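Local coordinates for protein beta-galactosidase/beta-glucuronidase (Faecalibacterium prausnitzii L2-6, PDB 6MVF) that probably hydrolyses terminal beta-glucuronide bonds as a family 2 glycoside hydrolase, and binds flavin mononucleotide, at residues Glu380-Asn385 / Leu392-Ser397; Asp176-Pro181 / Val374-Lys379. One frame throughout, in Å; residues are numbered along the deposited sequence.

Contact 1: Glu380-Asn385 / Leu392-Ser397. With FMN (flavin mononucleotide), chain G.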
loop_
_atom_site.group_PDB
_atom_site.type_symbol
_atom_site.label_atom_id
_atom_site.label_comp_id
_atom_site.label_asym_id
_atom_site.label_seq_id
_atom_site.Cartn_x
_atom_site.Cartn_y
_atom_site.Cartn_z
ATOM N N GLU A 380 -2.880 14.914 -34.343
ATOM C CA GLU A 380 -2.480 14.080 -33.217
ATOM C C GLU A 380 -3.079 14.591 -31.916
ATOM O O GLU A 380 -3.447 13.798 -31.046
ATOM C CB GLU A 380 -0.953 14.020 -33.107
ATOM C CG GLU A 380 -0.275 13.317 -34.259
ATOM C CD GLU A 380 1.239 13.388 -34.162
ATOM O OE1 GLU A 380 1.773 14.450 -33.766
ATOM O OE2 GLU A 380 1.900 12.377 -34.476
ATOM N N LEU A 381 -3.162 15.910 -31.750
ATOM C CA LEU A 381 -3.712 16.449 -30.512
ATOM C C LEU A 381 -5.172 16.053 -30.345
ATOM O O LEU A 381 -5.608 15.703 -29.245
ATOM C CB LEU A 381 -3.564 17.968 -30.483
ATOM C CG LEU A 381 -4.246 18.680 -29.316
ATOM C CD1 LEU A 381 -3.620 18.246 -27.979
ATOM C CD2 LEU A 381 -4.206 20.205 -29.506
ATOM N N ILE A 382 -5.941 16.088 -31.427
ATOM C CA ILE A 382 -7.358 15.784 -31.316
ATOM C C ILE A 382 -7.586 14.291 -31.171
ATOM O O ILE A 382 -8.422 13.860 -30.378
ATOM C CB ILE A 382 -8.102 16.362 -32.528
ATOM C CG1 ILE A 382 -8.066 17.890 -32.454
ATOM C CG2 ILE A 382 -9.530 15.799 -32.618
ATOM C CD1 ILE A 382 -8.717 18.566 -33.618
ATOM N N ILE A 383 -6.849 13.474 -31.924
ATOM C CA ILE A 383 -7.121 12.043 -31.939
ATOM C C ILE A 383 -6.655 11.389 -30.648
ATOM O O ILE A 383 -7.309 10.484 -30.127
ATOM C CB ILE A 383 -6.483 11.406 -33.188
ATOM C CG1 ILE A 383 -7.436 11.580 -34.360
ATOM C CG2 ILE A 383 -6.183 9.908 -32.984
ATOM C CD1 ILE A 383 -6.740 11.831 -35.642
ATOM N N GLN A 384 -5.536 11.846 -30.098
ATOM C CA GLN A 384 -5.037 11.255 -28.865
ATOM C C GLN A 384 -5.807 11.727 -27.645
ATOM O O GLN A 384 -5.849 11.012 -26.640
ATOM C CB GLN A 384 -3.545 11.551 -28.709
ATOM C CG GLN A 384 -2.743 10.943 -29.829
ATOM C CD GLN A 384 -1.271 11.296 -29.805
ATOM O OE1 GLN A 384 -0.762 11.915 -28.863
ATOM N NE2 GLN A 384 -0.569 10.878 -30.849
ATOM N N ASN A 385 -6.465 12.884 -27.725
ATOM C CA ASN A 385 -7.151 13.430 -26.566
ATOM C C ASN A 385 -8.648 13.512 -26.759
ATOM O O ASN A 385 -9.334 14.149 -25.947
ATOM C CB ASN A 385 -6.578 14.802 -26.210
ATOM C CG ASN A 385 -5.117 14.718 -25.869
ATOM O OD1 ASN A 385 -4.763 14.346 -24.749
ATOM N ND2 ASN A 385 -4.250 14.997 -26.844
ATOM N N LEU A 392 -12.519 21.109 -23.382
ATOM C CA LEU A 392 -13.667 21.772 -23.996
ATOM C C LEU A 392 -13.307 22.636 -25.204
ATOM O O LEU A 392 -14.141 22.811 -26.094
ATOM C CB LEU A 392 -14.406 22.632 -22.961
ATOM C CG LEU A 392 -14.779 22.000 -21.617
ATOM C CD1 LEU A 392 -15.759 22.905 -20.911
ATOM C CD2 LEU A 392 -15.352 20.600 -21.778
ATOM N N PHE A 393 -12.073 23.127 -25.285
ATOM C CA PHE A 393 -11.644 24.026 -26.338
ATOM C C PHE A 393 -10.323 23.559 -26.943
ATOM O O PHE A 393 -9.382 23.219 -26.217
ATOM C CB PHE A 393 -11.500 25.435 -25.773
ATOM C CG PHE A 393 -12.620 25.836 -24.859
ATOM C CD1 PHE A 393 -13.750 26.478 -25.359
ATOM C CD2 PHE A 393 -12.537 25.599 -23.496
ATOM C CE1 PHE A 393 -14.795 26.868 -24.515
ATOM C CE2 PHE A 393 -13.561 25.973 -22.649
ATOM C CZ PHE A 393 -14.701 26.617 -23.159
ATOM N N TRP A 394 -10.264 23.526 -28.267
ATOM C CA TRP A 394 -9.023 23.336 -29.004
ATOM C C TRP A 394 -8.518 24.707 -29.433
ATOM O O TRP A 394 -9.258 25.470 -30.059
ATOM C CB TRP A 394 -9.221 22.453 -30.245
ATOM C CG TRP A 394 -9.790 21.060 -30.049
ATOM C CD1 TRP A 394 -10.949 20.561 -30.600
ATOM C CD2 TRP A 394 -9.215 19.983 -29.291
ATOM N NE1 TRP A 394 -11.134 19.256 -30.222
ATOM C CE2 TRP A 394 -10.089 18.869 -29.419
ATOM C CE3 TRP A 394 -8.057 19.852 -28.512
ATOM C CZ2 TRP A 394 -9.841 17.627 -28.787
ATOM C CZ3 TRP A 394 -7.803 18.614 -27.878
ATOM C CH2 TRP A 394 -8.700 17.517 -28.026
ATOM N N GLY A 395 -7.266 25.016 -29.109
ATOM C CA GLY A 395 -6.641 26.268 -29.513
ATOM C C GLY A 395 -5.730 26.058 -30.712
ATOM O O GLY A 395 -4.938 25.117 -30.739
ATOM N N ILE A 396 -5.837 26.950 -31.704
ATOM C CA ILE A 396 -5.129 26.720 -32.961
ATOM C C ILE A 396 -3.844 27.541 -33.120
ATOM O O ILE A 396 -3.002 27.175 -33.956
ATOM C CB ILE A 396 -6.053 26.930 -34.184
ATOM C CG1 ILE A 396 -6.533 28.377 -34.288
ATOM C CG2 ILE A 396 -7.249 25.942 -34.174
ATOM C CD1 ILE A 396 -7.165 28.681 -35.630
ATOM N N SER A 397 -3.657 28.614 -32.345
ATOM C CA SER A 397 -2.388 29.352 -32.348
ATOM C C SER A 397 -2.315 30.272 -31.137
ATOM O O SER A 397 -3.335 30.653 -30.559
ATOM C CB SER A 397 -2.187 30.177 -33.631
ATOM O OG SER A 397 -3.106 31.253 -33.719
HETATM N N1 FMN G . -8.980 5.579 -38.142
HETATM C C2 FMN G . -8.245 4.500 -37.861
HETATM O O2 FMN G . -7.957 3.677 -38.732
HETATM N N3 FMN G . -7.768 4.256 -36.661
HETATM C C4 FMN G . -7.986 5.029 -35.643
HETATM O O4 FMN G . -7.539 4.794 -34.532
HETATM C C4A FMN G . -8.777 6.190 -35.864
HETATM N N5 FMN G . -8.985 6.977 -34.847
HETATM C C5A FMN G . -9.707 8.071 -34.979
HETATM C C6 FMN G . -9.911 8.871 -33.885
HETATM C C7 FMN G . -10.653 9.993 -33.994
HETATM C C7M FMN G . -10.864 10.852 -32.809
HETATM C C8 FMN G . -11.214 10.357 -35.288
HETATM C C8M FMN G . -12.017 11.603 -35.422
HETATM C C9 FMN G . -11.008 9.548 -36.384
HETATM C C9A FMN G . -10.276 8.405 -36.278
HETATM N N10 FMN G . -10.040 7.604 -37.385
HETATM C C10 FMN G . -9.279 6.452 -37.197
HETATM C "C1'" FMN G . -10.682 8.005 -38.629
HETATM C "C2'" FMN G . -9.909 8.431 -39.854
HETATM O "O2'" FMN G . -9.741 9.805 -39.621
HETATM C "C3'" FMN G . -10.711 8.328 -41.132
HETATM O "O3'" FMN G . -11.796 7.447 -40.937
HETATM C "C4'" FMN G . -9.952 7.761 -42.310
HETATM O "O4'" FMN G . -9.202 6.665 -41.808
HETATM C "C5'" FMN G . -9.065 8.771 -43.039
HETATM O "O5'" FMN G . -7.722 8.698 -42.595
HETATM P P FMN G . -6.632 9.811 -42.884
HETATM O O1P FMN G . -5.393 9.011 -42.955
HETATM O O2P FMN G . -7.069 10.461 -44.163
HETATM O O3P FMN G . -6.623 10.809 -41.776
#
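W394 is the residue with which strand 392-397 meets L381, I382 and N385 of helix 380-385; the two elements run nearly antiparallel, with their axes 10.6 Å apart. The strand comes in through L392 and F393, held by backbone bonds to V354 and A356 of neighbouring strand 353-357. At W394 the indole turns to the helix, CG anti to the carbonyl carbon (chi1 -57°). I382 lies over one face of it: its CG1 stands 3.9 Å from the centroid of the five-membered ring, 16° off the normal, a CH-pi contact. Past the CZ3 rim L381 runs alongside in the opposite sense, its CG 3.8 Å from W394 CZ3. N385 closes the edge: N385 CB lies 3.9 Å from W394 CH2, near the ring plane. The amide of N385 folds back, and its ND2 gives a bond of 2.8 Å to L381 O, nearly straight at 166° and on a lone pair in the carbonyl plane. The indole N-H bonds to D424. Exchanging W394 for an alanine would probably leave D424 without the indole N-H and open a gap against I382 and L381. Further along, I396 packs on helix 407-423 and S397 OG bonds to H413 of that helix. Away from the strand, I383 sets CG1 3.6 Å from C7 of the flavin. The helix is thus two-sided: one flank buries an apolar joint in the beta-alpha-beta unit of the TIM barrel, where the ring gains dispersion and CH-pi contacts while its polar N-H is satisfied by D424, and the other lines the FMN pocket.

Contact 2: Asp176-Pro181 / Val374-Lys379. With FMN (flavin mononucleotide), chain G.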
loop_
_atom_site.group_PDB
_atom_site.type_symbol
_atom_site.label_atom_id
_atom_site.label_comp_id
_atom_site.label_asym_id
_atom_site.label_seq_id
_atom_site.Cartn_x
_atom_site.Cartn_y
_atom_site.Cartn_z
ATOM N N ASP A 176 -1.753 2.143 -34.954
ATOM C CA ASP A 176 -0.968 2.749 -36.026
ATOM C C ASP A 176 -1.483 4.097 -36.479
ATOM O O ASP A 176 -0.892 4.685 -37.381
ATOM C CB ASP A 176 -0.917 1.820 -37.249
ATOM C CG ASP A 176 0.086 0.715 -37.085
ATOM O OD1 ASP A 176 1.237 1.021 -36.692
ATOM O OD2 ASP A 176 -0.276 -0.456 -37.327
ATOM N N TYR A 177 -2.562 4.597 -35.901
ATOM C CA TYR A 177 -3.209 5.802 -36.405
ATOM C C TYR A 177 -2.935 6.981 -35.457
ATOM O O TYR A 177 -3.648 7.201 -34.476
ATOM C CB TYR A 177 -4.696 5.552 -36.609
ATOM C CG TYR A 177 -5.342 6.670 -37.379
ATOM C CD1 TYR A 177 -5.158 6.800 -38.751
ATOM C CD2 TYR A 177 -6.094 7.623 -36.730
ATOM C CE1 TYR A 177 -5.737 7.843 -39.439
ATOM C CE2 TYR A 177 -6.670 8.658 -37.410
ATOM C CZ TYR A 177 -6.492 8.765 -38.752
ATOM O OH TYR A 177 -7.085 9.814 -39.384
ATOM N N TYR A 178 -1.876 7.734 -35.766
ATOM C CA TYR A 178 -1.552 8.988 -35.083
ATOM C C TYR A 178 -1.474 8.821 -33.578
ATOM O O TYR A 178 -1.860 9.714 -32.826
ATOM C CB TYR A 178 -2.556 10.075 -35.426
ATOM C CG TYR A 178 -2.499 10.546 -36.852
ATOM C CD1 TYR A 178 -3.279 9.942 -37.835
ATOM C CD2 TYR A 178 -1.680 11.611 -37.219
ATOM C CE1 TYR A 178 -3.240 10.379 -39.143
ATOM C CE2 TYR A 178 -1.635 12.053 -38.528
ATOM C CZ TYR A 178 -2.420 11.436 -39.483
ATOM O OH TYR A 178 -2.380 11.874 -40.785
ATOM N N GLY A 179 -0.961 7.671 -33.139
ATOM C CA GLY A 179 -0.767 7.413 -31.718
ATOM C C GLY A 179 -2.042 7.466 -30.907
ATOM O O GLY A 179 -2.000 7.789 -29.714
ATOM N N GLY A 180 -3.181 7.172 -31.531
ATOM C CA GLY A 180 -4.464 7.228 -30.876
ATOM C C GLY A 180 -4.741 5.985 -30.066
ATOM O O GLY A 180 -3.995 4.990 -30.085
ATOM N N PRO A 181 -5.835 6.031 -29.305
ATOM C CA PRO A 181 -6.149 4.913 -28.401
ATOM C C PRO A 181 -6.839 3.734 -29.082
ATOM O O PRO A 181 -6.913 2.648 -28.482
ATOM C CB PRO A 181 -7.064 5.563 -27.358
ATOM C CG PRO A 181 -7.754 6.684 -28.122
ATOM C CD PRO A 181 -6.750 7.179 -29.145
ATOM N N VAL A 374 2.157 21.562 -38.839
ATOM C CA VAL A 374 1.108 22.114 -37.986
ATOM C C VAL A 374 -0.152 21.257 -38.074
ATOM O O VAL A 374 -0.735 20.883 -37.049
ATOM C CB VAL A 374 0.850 23.593 -38.336
ATOM C CG1 VAL A 374 -0.575 23.970 -38.069
ATOM C CG2 VAL A 374 1.782 24.516 -37.531
ATOM N N MET A 375 -0.561 20.883 -39.298
ATOM C CA MET A 375 -1.749 20.040 -39.464
ATOM C C MET A 375 -1.580 18.690 -38.775
ATOM O O MET A 375 -2.511 18.201 -38.124
ATOM C CB MET A 375 -2.075 19.823 -40.951
ATOM C CG MET A 375 -2.265 21.081 -41.814
ATOM S SD MET A 375 -3.634 22.137 -41.329
ATOM C CE MET A 375 -5.035 21.217 -41.961
ATOM N N GLU A 376 -0.409 18.058 -38.917
ATOM C CA GLU A 376 -0.194 16.762 -38.276
ATOM C C GLU A 376 -0.289 16.882 -36.763
ATOM O O GLU A 376 -0.895 16.026 -36.097
ATOM C CB GLU A 376 1.164 16.196 -38.656
ATOM C CG GLU A 376 1.366 15.973 -40.126
ATOM C CD GLU A 376 0.806 14.666 -40.613
ATOM O OE1 GLU A 376 -0.361 14.353 -40.294
ATOM O OE2 GLU A 376 1.538 13.946 -41.324
ATOM N N GLU A 377 0.301 17.950 -36.208
ATOM C CA GLU A 377 0.297 18.141 -34.763
ATOM C C GLU A 377 -1.115 18.358 -34.242
ATOM O O GLU A 377 -1.449 17.895 -33.144
ATOM C CB GLU A 377 1.201 19.313 -34.380
ATOM C CG GLU A 377 1.616 19.300 -32.928
ATOM C CD GLU A 377 2.911 20.077 -32.641
ATOM O OE1 GLU A 377 3.180 21.107 -33.307
ATOM O OE2 GLU A 377 3.654 19.663 -31.725
ATOM N N MET A 378 -1.968 19.030 -35.021
ATOM C CA MET A 378 -3.342 19.204 -34.581
ATOM C C MET A 378 -4.136 17.912 -34.722
ATOM O O MET A 378 -5.008 17.626 -33.885
ATOM C CB MET A 378 -4.005 20.322 -35.363
ATOM C CG MET A 378 -5.338 20.724 -34.794
ATOM S SD MET A 378 -5.108 21.659 -33.264
ATOM C CE MET A 378 -6.571 21.137 -32.417
ATOM N N LYS A 379 -3.809 17.124 -35.737
ATOM C CA LYS A 379 -4.488 15.826 -35.941
ATOM C C LYS A 379 -4.121 14.887 -34.790
ATOM O O LYS A 379 -4.962 14.168 -34.348
ATOM C CB LYS A 379 -4.159 15.270 -37.324
ATOM C CG LYS A 379 -5.208 14.338 -37.886
ATOM C CD LYS A 379 -5.035 13.957 -39.324
ATOM C CE LYS A 379 -5.894 12.778 -39.703
ATOM N NZ LYS A 379 -5.730 12.381 -41.113
HETATM N N1 FMN G . -8.980 5.579 -38.142
HETATM C C2 FMN G . -8.245 4.500 -37.861
HETATM O O2 FMN G . -7.957 3.677 -38.732
HETATM N N3 FMN G . -7.768 4.256 -36.661
HETATM C C4 FMN G . -7.986 5.029 -35.643
HETATM O O4 FMN G . -7.539 4.794 -34.532
HETATM C C4A FMN G . -8.777 6.190 -35.864
HETATM N N5 FMN G . -8.985 6.977 -34.847
HETATM C C5A FMN G . -9.707 8.071 -34.979
HETATM C C6 FMN G . -9.911 8.871 -33.885
HETATM C C7 FMN G . -10.653 9.993 -33.994
HETATM C C7M FMN G . -10.864 10.852 -32.809
HETATM C C8 FMN G . -11.214 10.357 -35.288
HETATM C C8M FMN G . -12.017 11.603 -35.422
HETATM C C9 FMN G . -11.008 9.548 -36.384
HETATM C C9A FMN G . -10.276 8.405 -36.278
HETATM N N10 FMN G . -10.040 7.604 -37.385
HETATM C C10 FMN G . -9.279 6.452 -37.197
HETATM C "C1'" FMN G . -10.682 8.005 -38.629
HETATM C "C2'" FMN G . -9.909 8.431 -39.854
HETATM O "O2'" FMN G . -9.741 9.805 -39.621
HETATM C "C3'" FMN G . -10.711 8.328 -41.132
HETATM O "O3'" FMN G . -11.796 7.447 -40.937
HETATM C "C4'" FMN G . -9.952 7.761 -42.310
HETATM O "O4'" FMN G . -9.202 6.665 -41.808
HETATM C "C5'" FMN G . -9.065 8.771 -43.039
HETATM O "O5'" FMN G . -7.722 8.698 -42.595
HETATM P P FMN G . -6.632 9.811 -42.884
HETATM O O1P FMN G . -5.393 9.011 -42.955
HETATM O O2P FMN G . -7.069 10.461 -44.163
HETATM O O3P FMN G . -6.623 10.809 -41.776
#
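K379 runs obliquely under the Y178 ring, its extended chain placing CD 4.1 Å from the ring centroid and 29° off the normal, a CH-pi contact over the face. The E376 side chain, bent at chi2, crosses that of Y178 at about a right angle, with OE1 at the ring edge and the carboxylate plane turned 67° from the ring. The Y178 hydroxyl gives a hydrogen bond of 3.2 Å to OE1 of E376, received on the syn lone pair. Y178 in turn sets its CD1 edge over the centre of one face of the Y177 ring, whose opposite face lies over the flavin near C10. Y177 holds CG opposite its backbone N (chi1 -169°), which carries the hydroxyl to the cofactor's tail. There Y177 OH takes a bond of 2.7 Å from the ribityl O2' and gives one of 2.6 Å to phosphate oxygen O3P. K379 reaches that phosphate too, but the modelled 1.9 Å between its NZ and O3P makes the exact bonding doubtful. Y177 and Y178 take the first two positions of a type I' turn closed by the G180 N to Y177 O bond. Together the loop and TIM-barrel helix 368-385 form an FMN site, to which D174 adds a hydrogen bond and F202 and I383 further contacts: one tyrosine against the isoalloxazine, lysine and hydroxyl at the phosphate.

From the N terminus, the loop 176-181 between strands 172-173 and 183-189 comes first, and contact 2 closes a long excursion of 192 residues when helix 368-385 arrives at 374-379. Contact 1 opens directly afterwards, on the last turns of that helix, and closes a short connection of six residues to strand 391-398. The two therefore follow in series, neither crossing nor enclosing one another. They meet physically where Q384 NE2 stands 2.6 Å from Y178 O, a probable hydrogen bond, and where I383 packs on Y177. One helix thereby joins the barrel strand to the 176-181 loop, with FMN touching both contacts.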